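Local atomic coordinates of heterodimeric restriction endonuclease R.BspD6I small subunit (Bacillus sp., PDB entry 2P14), a protein that probably cleaves DNA as an endonuclease, serving as the catalytic small subunit that works with a site-specific nickase in a heterodimeric restriction enzyme. Residues R27-L32 with F68-E73. Residues are numbered along the deposited sequence; the frame is centred on the assembly and turned at random.
Sequences RVFKKL and FSILIE
One face of the Phe-29 ring is covered by the CD1 methyl of Ile-72, which stands 3.8 Å from the ring centroid and only 14° off the ring normal, a CH-pi contact by both measures. Ile-72 CD1 is displaced somewhat toward the rim, nearest Phe-29 CE2 at 3.7 Å; the CG1 methylene of Ile-72 follows at 4.0 Å from the same CE2. At Phe-29 CE1, on the other side of CZ from CE2, the CD1 methyl of Ile-70 arrives obliquely at 4.1 Å, with its side chain running at about a right angle to that of Phe-29. The side chains of Phe-29 and Ile-72 instead approach each other from opposite directions.

The torsions account for this reach. Phe-29 carries CG anti to its carbonyl carbon (chi1 -77°), which extends the ring from helix 17-32 toward the sheet, while chi2 of Ile-72, at 123°, departs from a staggered value and sets CD1 over the ring.

Phe-29 and Ile-72 have the nearest CA atoms of the two segments, 9.7 Å apart, a gap spanned by side chains alone. The arrangement is helix-on-sheet packing, consistent with the PDDEXK-type nuclease fold of its family: strand 69-75 is the middle strand of a five-stranded mixed sheet, antiparallel to 61-64 and parallel to 104-110. Ile-70 and Ile-72, two residues apart, both direct CB at the helix, whereas Ser-69 OG is hydrogen-bonded to Tyr-97 OH of helix 80-98. All three touching residues are buried, and the interface is small, 123 Å² summed over both sides. Tyr-65 also touches Phe-29, and Leu-157 and Leu-161 of helix 154-165 pack against Ile-70.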
# COMPACT_ATOMS: atom_id res chain seq x y z
N ARG A 27 -1.14 10.73 3.95
CA ARG A 27 -0.64 12.05 3.52
C ARG A 27 -0.06 12.00 2.10
O ARG A 27 -0.25 12.94 1.34
CB ARG A 27 0.40 12.61 4.49
CG ARG A 27 -0.15 12.92 5.89
CD ARG A 27 0.64 14.05 6.52
NE ARG A 27 2.01 13.63 6.79
CZ ARG A 27 3.02 14.47 7.06
NH1 ARG A 27 2.84 15.80 7.10
NH2 ARG A 27 4.21 13.98 7.30
N VAL A 28 0.64 10.92 1.75
CA VAL A 28 1.19 10.79 0.38
C VAL A 28 0.07 10.80 -0.65
O VAL A 28 0.09 11.58 -1.63
CB VAL A 28 2.02 9.50 0.23
CG1 VAL A 28 2.42 9.30 -1.26
CG2 VAL A 28 3.24 9.56 1.07
N PHE A 29 -0.93 9.94 -0.44
CA PHE A 29 -2.05 9.85 -1.39
C PHE A 29 -2.94 11.10 -1.44
O PHE A 29 -3.39 11.53 -2.50
CB PHE A 29 -2.87 8.59 -1.15
CG PHE A 29 -2.21 7.38 -1.69
CD1 PHE A 29 -2.38 7.02 -3.04
CD2 PHE A 29 -1.38 6.61 -0.88
CE1 PHE A 29 -1.74 5.90 -3.57
CE2 PHE A 29 -0.74 5.49 -1.41
CZ PHE A 29 -0.93 5.14 -2.75
N LYS A 30 -3.11 11.74 -0.29
CA LYS A 30 -3.84 13.01 -0.28
C LYS A 30 -3.08 14.06 -1.12
O LYS A 30 -3.67 14.79 -1.92
CB LYS A 30 -4.01 13.49 1.17
CG LYS A 30 -4.85 14.81 1.30
CD LYS A 30 -5.03 15.19 2.76
CE LYS A 30 -5.76 16.53 2.87
NZ LYS A 30 -7.17 16.34 2.44
N LYS A 31 -1.76 14.11 -0.95
CA LYS A 31 -0.97 15.11 -1.68
C LYS A 31 -0.88 14.80 -3.18
O LYS A 31 -0.83 15.72 -4.01
CB LYS A 31 0.42 15.26 -1.09
CG LYS A 31 1.08 16.51 -1.61
CD LYS A 31 2.11 17.05 -0.72
CE LYS A 31 2.66 18.35 -1.27
NZ LYS A 31 3.50 18.98 -0.26
N LEU A 32 -0.84 13.52 -3.54
CA LEU A 32 -0.82 13.19 -4.97
C LEU A 32 -2.07 13.69 -5.66
O LEU A 32 -2.04 14.10 -6.84
CB LEU A 32 -0.67 11.68 -5.16
CG LEU A 32 0.71 11.08 -4.90
CD1 LEU A 32 0.63 9.58 -4.94
CD2 LEU A 32 1.77 11.61 -5.88
N PHE A 68 -10.44 2.94 -11.23
CA PHE A 68 -9.95 1.85 -10.38
C PHE A 68 -9.73 2.38 -8.99
O PHE A 68 -9.70 3.61 -8.80
CB PHE A 68 -8.62 1.26 -10.91
CG PHE A 68 -7.43 2.16 -10.69
CD1 PHE A 68 -6.46 1.87 -9.72
CD2 PHE A 68 -7.26 3.33 -11.45
CE1 PHE A 68 -5.34 2.71 -9.51
CE2 PHE A 68 -6.15 4.18 -11.24
CZ PHE A 68 -5.20 3.88 -10.28
N SER A 69 -9.59 1.45 -8.04
CA SER A 69 -9.33 1.80 -6.65
C SER A 69 -8.05 1.13 -6.16
O SER A 69 -7.64 0.09 -6.69
CB SER A 69 -10.52 1.36 -5.80
OG SER A 69 -11.67 2.07 -6.25
N ILE A 70 -7.47 1.71 -5.10
CA ILE A 70 -6.35 1.08 -4.41
C ILE A 70 -6.70 1.01 -2.94
O ILE A 70 -7.08 2.02 -2.35
CB ILE A 70 -5.02 1.83 -4.53
CG1 ILE A 70 -4.69 2.20 -5.99
CG2 ILE A 70 -3.88 0.99 -3.95
CD1 ILE A 70 -3.48 3.13 -6.09
N LEU A 71 -6.64 -0.21 -2.41
CA LEU A 71 -6.77 -0.40 -0.96
C LEU A 71 -5.33 -0.39 -0.47
O LEU A 71 -4.50 -1.14 -0.96
CB LEU A 71 -7.41 -1.73 -0.63
CG LEU A 71 -8.92 -1.87 -0.78
CD1 LEU A 71 -9.26 -1.81 -2.28
CD2 LEU A 71 -9.41 -3.15 -0.20
N ILE A 72 -5.03 0.45 0.52
CA ILE A 72 -3.67 0.54 1.01
C ILE A 72 -3.63 -0.01 2.44
O ILE A 72 -4.42 0.42 3.32
CB ILE A 72 -3.14 1.98 0.95
CG1 ILE A 72 -3.19 2.51 -0.50
CG2 ILE A 72 -1.71 1.99 1.42
CD1 ILE A 72 -3.97 3.76 -0.63
N GLU A 73 -2.77 -1.00 2.64
CA GLU A 73 -2.62 -1.71 3.91
C GLU A 73 -1.20 -1.45 4.39
O GLU A 73 -0.28 -1.73 3.67
CB GLU A 73 -2.88 -3.20 3.75
CG GLU A 73 -4.21 -3.52 3.07
CD GLU A 73 -5.41 -3.43 3.97
OE1 GLU A 73 -5.39 -2.80 5.07
OE2 GLU A 73 -6.43 -3.98 3.55